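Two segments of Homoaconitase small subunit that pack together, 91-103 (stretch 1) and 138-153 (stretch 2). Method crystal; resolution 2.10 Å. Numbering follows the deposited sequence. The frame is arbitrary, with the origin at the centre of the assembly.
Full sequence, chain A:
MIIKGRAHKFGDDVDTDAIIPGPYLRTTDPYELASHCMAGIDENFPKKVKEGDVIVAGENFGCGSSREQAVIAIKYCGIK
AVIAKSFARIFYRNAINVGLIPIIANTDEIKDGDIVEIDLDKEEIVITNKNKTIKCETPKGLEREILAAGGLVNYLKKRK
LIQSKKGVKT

Stretch 1 (91-103) FYRNAINVGLIPI
Stretch 2 (138-153) TPKGLEREILAAGGLV

Stretch 1 enters already helical, turns at Gly 99 and leaves as a strand, 101-103. Stretch 2 runs from an extended Thr 138 and Pro 139 into a helix, turns through two glycines and starts a second helix at Leu 152. The axes of helices 91-98 and 141-148 approach to 8.3 Å, and their N-to-C directions differ by 41°. The contact buries 634 Å², both sides summed.

The two turns meet. Gly 99 (phi/psi 87/15) and Gly 150 (89/15) each close a helix with a Schellman motif. In the first, Gly 99 N bonds to Ile 96 O at 3.1 Å and Leu 100 N to Ala 95 O at 2.8 Å. In the second, Gly 150 N bonds to Leu 147 O at 2.7 Å and Gly 151 N to Ile 146 O at 2.9 Å. Gly 99 CA lies 4.3 Å from Gly 151 CA, which sets the register. A CB on Gly 99 would clash with Gly 150 O at 2.6 Å. One on Gly 151 (137/165) would clash with Asn 97 O at 3.0 Å. The backbone angles of all three glycines by themselves call for glycine.

Gly 151 is the N-cap residue of the second helix. The first N-H groups of a helix have no acceptor in an earlier turn. That of Leu 152 is free to cross over: Leu 152 N donates to Asn 97 O, near the end of the other stretch's helix, at 2.8 Å, with an N-H...O angle of 161°. Water 1 donates to the same Asn 97 O at 2.6 Å and accepts from Val 153 N at 3.1 Å. Asn 97 is m, chi2 -32°, and its OD1 lies 3.6 Å from Leu 152 CB. Leu 152 is t, p, with CA-to-CB toward stretch 1.

Ile 96 and Leu 147 form the apolar centre. The CA-to-CB bond of each points sideways, but the side-chain end comes nearer to the other stretch. Ile 96 is m, m; chi2 of -64° places CD1 3.5 Å from Leu 147 CD1 and 4.0 Å from Pro 139 CG. Its CG2 packs on Ile 146 CG2 at 3.8 Å. Ile 146 is m, t, and its CA-to-CB bond points toward stretch 1. Leu 147 is m, t, which lays its end against the start of the strand. Leu 147 CD2 reaches Leu 100 O at 3.6 Å. Leu 147 CD1 is 4.2 Å from Pro 102 CD. Both methyls lie near Ile 101 CG1, CD2 at 4.2 Å and CD1 at 4.3 Å. Ile 101 is m, t.

The CA-to-CB bond of Pro 139 points toward stretch 1. Both it and Pro 102 are C-gamma exo. Pro 139 CG lies 3.8 Å from Pro 102 CD, and Pro 139 CD lies 4.2 Å from Ile 101 CG2.

Tyr 92 is t, chi2 91°. Its CA-to-CB bond points sideways, but its end comes nearer stretch 2, bringing the ring edge to Glu 143. Its OH is 3.5 Å from Pro 139 CG. The CA-to-CB bond of Glu 143 points toward stretch 1, with chi1 m, chi2 off-well at 147° and chi3 44°. Its OE1 sits at the ring edge, a very close 2.9 Å from Tyr 92 CE2. A carboxylate oxygen suits the slightly positive C-H edge of an aromatic ring. Tyr 92 OH donates only a weak hydrogen bond to Glu 143 OE1, at 3.4 Å.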

# COMPACT_ATOMS: atom_id res chain seq x y z
N PHE A 91 -19.11 -7.62 -7.36
CA PHE A 91 -17.87 -6.85 -7.35
C PHE A 91 -17.38 -6.70 -5.91
O PHE A 91 -16.21 -6.89 -5.62
CB PHE A 91 -18.09 -5.46 -7.94
CG PHE A 91 -16.88 -4.57 -7.86
CD1 PHE A 91 -15.91 -4.60 -8.87
CD2 PHE A 91 -16.68 -3.74 -6.76
CE1 PHE A 91 -14.76 -3.82 -8.77
CE2 PHE A 91 -15.52 -2.96 -6.66
CZ PHE A 91 -14.56 -3.00 -7.67
N TYR A 92 -18.30 -6.35 -5.02
CA TYR A 92 -17.99 -6.15 -3.61
C TYR A 92 -17.27 -7.36 -3.03
O TYR A 92 -16.25 -7.24 -2.35
CB TYR A 92 -19.28 -5.90 -2.82
CG TYR A 92 -19.04 -5.45 -1.40
CD1 TYR A 92 -18.96 -4.10 -1.08
CD2 TYR A 92 -18.90 -6.39 -0.37
CE1 TYR A 92 -18.73 -3.68 0.22
CE2 TYR A 92 -18.67 -5.98 0.94
CZ TYR A 92 -18.59 -4.63 1.23
OH TYR A 92 -18.36 -4.22 2.52
N ARG A 93 -17.82 -8.54 -3.31
CA ARG A 93 -17.26 -9.79 -2.82
C ARG A 93 -15.86 -10.01 -3.39
O ARG A 93 -14.93 -10.33 -2.65
CB ARG A 93 -18.18 -10.95 -3.21
CG ARG A 93 -17.68 -12.32 -2.77
CD ARG A 93 -18.64 -13.43 -3.19
NE ARG A 93 -18.69 -13.63 -4.64
CZ ARG A 93 -17.67 -14.06 -5.37
NH1 ARG A 93 -16.51 -14.33 -4.80
NH2 ARG A 93 -17.81 -14.22 -6.68
N ASN A 94 -15.72 -9.84 -4.70
CA ASN A 94 -14.42 -10.02 -5.34
C ASN A 94 -13.39 -9.05 -4.78
O ASN A 94 -12.24 -9.41 -4.56
CB ASN A 94 -14.53 -9.83 -6.86
CG ASN A 94 -15.31 -10.95 -7.53
OD1 ASN A 94 -15.43 -12.05 -6.98
ND2 ASN A 94 -15.82 -10.69 -8.73
N ALA A 95 -13.82 -7.81 -4.56
CA ALA A 95 -12.92 -6.79 -4.03
C ALA A 95 -12.37 -7.25 -2.68
O ALA A 95 -11.16 -7.22 -2.44
CB ALA A 95 -13.65 -5.47 -3.88
N ILE A 96 -13.27 -7.65 -1.79
CA ILE A 96 -12.88 -8.13 -0.46
C ILE A 96 -11.86 -9.26 -0.58
O ILE A 96 -10.82 -9.25 0.08
CB ILE A 96 -14.10 -8.69 0.32
CG1 ILE A 96 -15.14 -7.59 0.55
CG2 ILE A 96 -13.63 -9.29 1.64
CD1 ILE A 96 -14.66 -6.45 1.43
N ASN A 97 -12.15 -10.22 -1.45
CA ASN A 97 -11.26 -11.36 -1.63
C ASN A 97 -9.87 -11.10 -2.19
O ASN A 97 -9.00 -11.96 -2.05
CB ASN A 97 -11.98 -12.45 -2.43
CG ASN A 97 -13.14 -13.06 -1.65
OD1 ASN A 97 -13.10 -13.15 -0.42
ND2 ASN A 97 -14.17 -13.50 -2.37
N VAL A 98 -9.65 -9.95 -2.83
CA VAL A 98 -8.32 -9.63 -3.35
C VAL A 98 -7.66 -8.54 -2.51
O VAL A 98 -6.56 -8.10 -2.82
CB VAL A 98 -8.33 -9.15 -4.83
CG1 VAL A 98 -8.87 -10.25 -5.74
CG2 VAL A 98 -9.14 -7.87 -4.95
N GLY A 99 -8.35 -8.11 -1.46
CA GLY A 99 -7.78 -7.07 -0.61
C GLY A 99 -8.07 -5.64 -1.04
O GLY A 99 -7.42 -4.70 -0.57
N LEU A 100 -9.03 -5.46 -1.94
CA LEU A 100 -9.39 -4.12 -2.41
C LEU A 100 -10.53 -3.65 -1.51
O LEU A 100 -11.56 -4.31 -1.43
CB LEU A 100 -9.85 -4.17 -3.87
CG LEU A 100 -10.30 -2.87 -4.54
CD1 LEU A 100 -9.16 -1.85 -4.50
CD2 LEU A 100 -10.74 -3.15 -5.98
N ILE A 101 -10.36 -2.51 -0.86
CA ILE A 101 -11.36 -2.00 0.07
C ILE A 101 -12.52 -1.19 -0.52
O ILE A 101 -12.33 -0.10 -1.06
CB ILE A 101 -10.70 -1.14 1.17
CG1 ILE A 101 -9.60 -1.94 1.86
CG2 ILE A 101 -11.75 -0.71 2.19
CD1 ILE A 101 -8.67 -1.09 2.71
N PRO A 102 -13.74 -1.71 -0.42
CA PRO A 102 -14.91 -1.01 -0.94
C PRO A 102 -15.45 -0.14 0.19
O PRO A 102 -15.80 -0.64 1.27
CB PRO A 102 -15.88 -2.14 -1.29
CG PRO A 102 -15.10 -3.44 -1.02
CD PRO A 102 -14.12 -3.06 0.04
N ILE A 103 -15.52 1.16 -0.05
CA ILE A 103 -16.02 2.10 0.95
C ILE A 103 -17.29 2.78 0.44
O ILE A 103 -17.34 3.24 -0.70
CB ILE A 103 -14.94 3.15 1.25
CG1 ILE A 103 -13.75 2.46 1.93
CG2 ILE A 103 -15.51 4.27 2.11
CD1 ILE A 103 -12.52 3.30 2.00
N THR A 138 -17.31 1.34 6.23
CA THR A 138 -16.29 0.39 5.82
C THR A 138 -16.80 -1.03 6.07
O THR A 138 -17.78 -1.23 6.78
CB THR A 138 -15.00 0.60 6.63
OG1 THR A 138 -15.27 0.34 8.01
CG2 THR A 138 -14.51 2.04 6.48
N PRO A 139 -16.13 -2.03 5.48
CA PRO A 139 -16.55 -3.42 5.67
C PRO A 139 -16.42 -3.86 7.14
O PRO A 139 -15.55 -3.38 7.87
CB PRO A 139 -15.60 -4.19 4.75
CG PRO A 139 -15.27 -3.20 3.68
CD PRO A 139 -15.05 -1.94 4.48
N LYS A 140 -17.30 -4.76 7.56
CA LYS A 140 -17.29 -5.27 8.93
C LYS A 140 -17.21 -6.79 8.91
O LYS A 140 -17.09 -7.41 7.86
CB LYS A 140 -18.58 -4.86 9.65
CG LYS A 140 -18.83 -3.37 9.73
CD LYS A 140 -17.85 -2.69 10.66
CE LYS A 140 -18.24 -1.24 10.87
NZ LYS A 140 -18.37 -0.54 9.57
N GLY A 141 -17.30 -7.38 10.10
CA GLY A 141 -17.27 -8.83 10.24
C GLY A 141 -16.23 -9.60 9.46
O GLY A 141 -15.07 -9.21 9.37
N LEU A 142 -16.65 -10.72 8.88
CA LEU A 142 -15.75 -11.58 8.11
C LEU A 142 -15.03 -10.82 7.00
O LEU A 142 -13.82 -10.96 6.82
CB LEU A 142 -16.54 -12.75 7.51
CG LEU A 142 -15.71 -13.76 6.71
CD1 LEU A 142 -14.59 -14.32 7.58
CD2 LEU A 142 -16.62 -14.87 6.20
N GLU A 143 -15.77 -10.00 6.26
CA GLU A 143 -15.18 -9.23 5.18
C GLU A 143 -14.05 -8.35 5.67
O GLU A 143 -13.02 -8.21 5.01
CB GLU A 143 -16.26 -8.38 4.51
CG GLU A 143 -17.14 -9.20 3.58
CD GLU A 143 -18.56 -8.71 3.52
OE1 GLU A 143 -18.77 -7.48 3.44
OE2 GLU A 143 -19.48 -9.55 3.55
N ARG A 144 -14.23 -7.75 6.85
CA ARG A 144 -13.19 -6.90 7.42
C ARG A 144 -11.95 -7.73 7.73
O ARG A 144 -10.83 -7.29 7.49
CB ARG A 144 -13.71 -6.20 8.68
CG ARG A 144 -12.67 -5.33 9.39
CD ARG A 144 -13.33 -4.42 10.43
NE ARG A 144 -14.25 -5.15 11.29
CZ ARG A 144 -15.01 -4.59 12.23
NH1 ARG A 144 -14.97 -3.28 12.44
NH2 ARG A 144 -15.83 -5.34 12.95
N GLU A 145 -12.15 -8.94 8.25
CA GLU A 145 -11.03 -9.83 8.58
C GLU A 145 -10.27 -10.24 7.33
O GLU A 145 -9.04 -10.19 7.29
CB GLU A 145 -11.53 -11.08 9.31
CG GLU A 145 -12.24 -10.80 10.63
CD GLU A 145 -12.63 -12.06 11.38
OE1 GLU A 145 -13.34 -12.91 10.80
OE2 GLU A 145 -12.22 -12.20 12.55
N ILE A 146 -11.01 -10.65 6.30
CA ILE A 146 -10.39 -11.05 5.04
C ILE A 146 -9.59 -9.88 4.49
O ILE A 146 -8.44 -10.05 4.05
CB ILE A 146 -11.47 -11.49 4.02
CG1 ILE A 146 -12.14 -12.78 4.51
CG2 ILE A 146 -10.83 -11.69 2.64
CD1 ILE A 146 -13.32 -13.23 3.69
N LEU A 147 -10.18 -8.68 4.52
CA LEU A 147 -9.50 -7.49 4.03
C LEU A 147 -8.23 -7.24 4.84
O LEU A 147 -7.17 -6.97 4.27
CB LEU A 147 -10.40 -6.25 4.15
CG LEU A 147 -11.51 -6.08 3.11
CD1 LEU A 147 -12.31 -4.82 3.44
CD2 LEU A 147 -10.90 -5.98 1.71
N ALA A 148 -8.35 -7.33 6.16
CA ALA A 148 -7.21 -7.11 7.04
C ALA A 148 -6.06 -8.04 6.68
O ALA A 148 -4.89 -7.66 6.78
CB ALA A 148 -7.63 -7.33 8.49
N ALA A 149 -6.38 -9.26 6.26
CA ALA A 149 -5.35 -10.22 5.89
C ALA A 149 -4.84 -9.94 4.48
O ALA A 149 -3.86 -10.54 4.04
CB ALA A 149 -5.90 -11.64 5.99
N GLY A 150 -5.51 -9.04 3.77
CA GLY A 150 -5.10 -8.70 2.41
C GLY A 150 -5.72 -9.55 1.32
O GLY A 150 -5.26 -9.55 0.18
N GLY A 151 -6.77 -10.29 1.65
CA GLY A 151 -7.41 -11.13 0.65
C GLY A 151 -7.76 -12.50 1.19
O GLY A 151 -7.26 -12.90 2.25
N LEU A 152 -8.60 -13.22 0.46
CA LEU A 152 -9.03 -14.55 0.88
C LEU A 152 -7.88 -15.53 1.06
O LEU A 152 -7.83 -16.26 2.05
CB LEU A 152 -10.04 -15.10 -0.12
CG LEU A 152 -10.72 -16.42 0.25
CD1 LEU A 152 -11.34 -16.32 1.64
CD2 LEU A 152 -11.78 -16.75 -0.78
N VAL A 153 -6.95 -15.54 0.10
CA VAL A 153 -5.81 -16.45 0.17
C VAL A 153 -5.06 -16.29 1.49
O VAL A 153 -4.89 -17.26 2.24
CB VAL A 153 -4.84 -16.21 -1.00
CG1 VAL A 153 -3.61 -17.09 -0.85
CG2 VAL A 153 -5.54 -16.51 -2.32
O HOH W 1 -6.94 -13.56 -2.23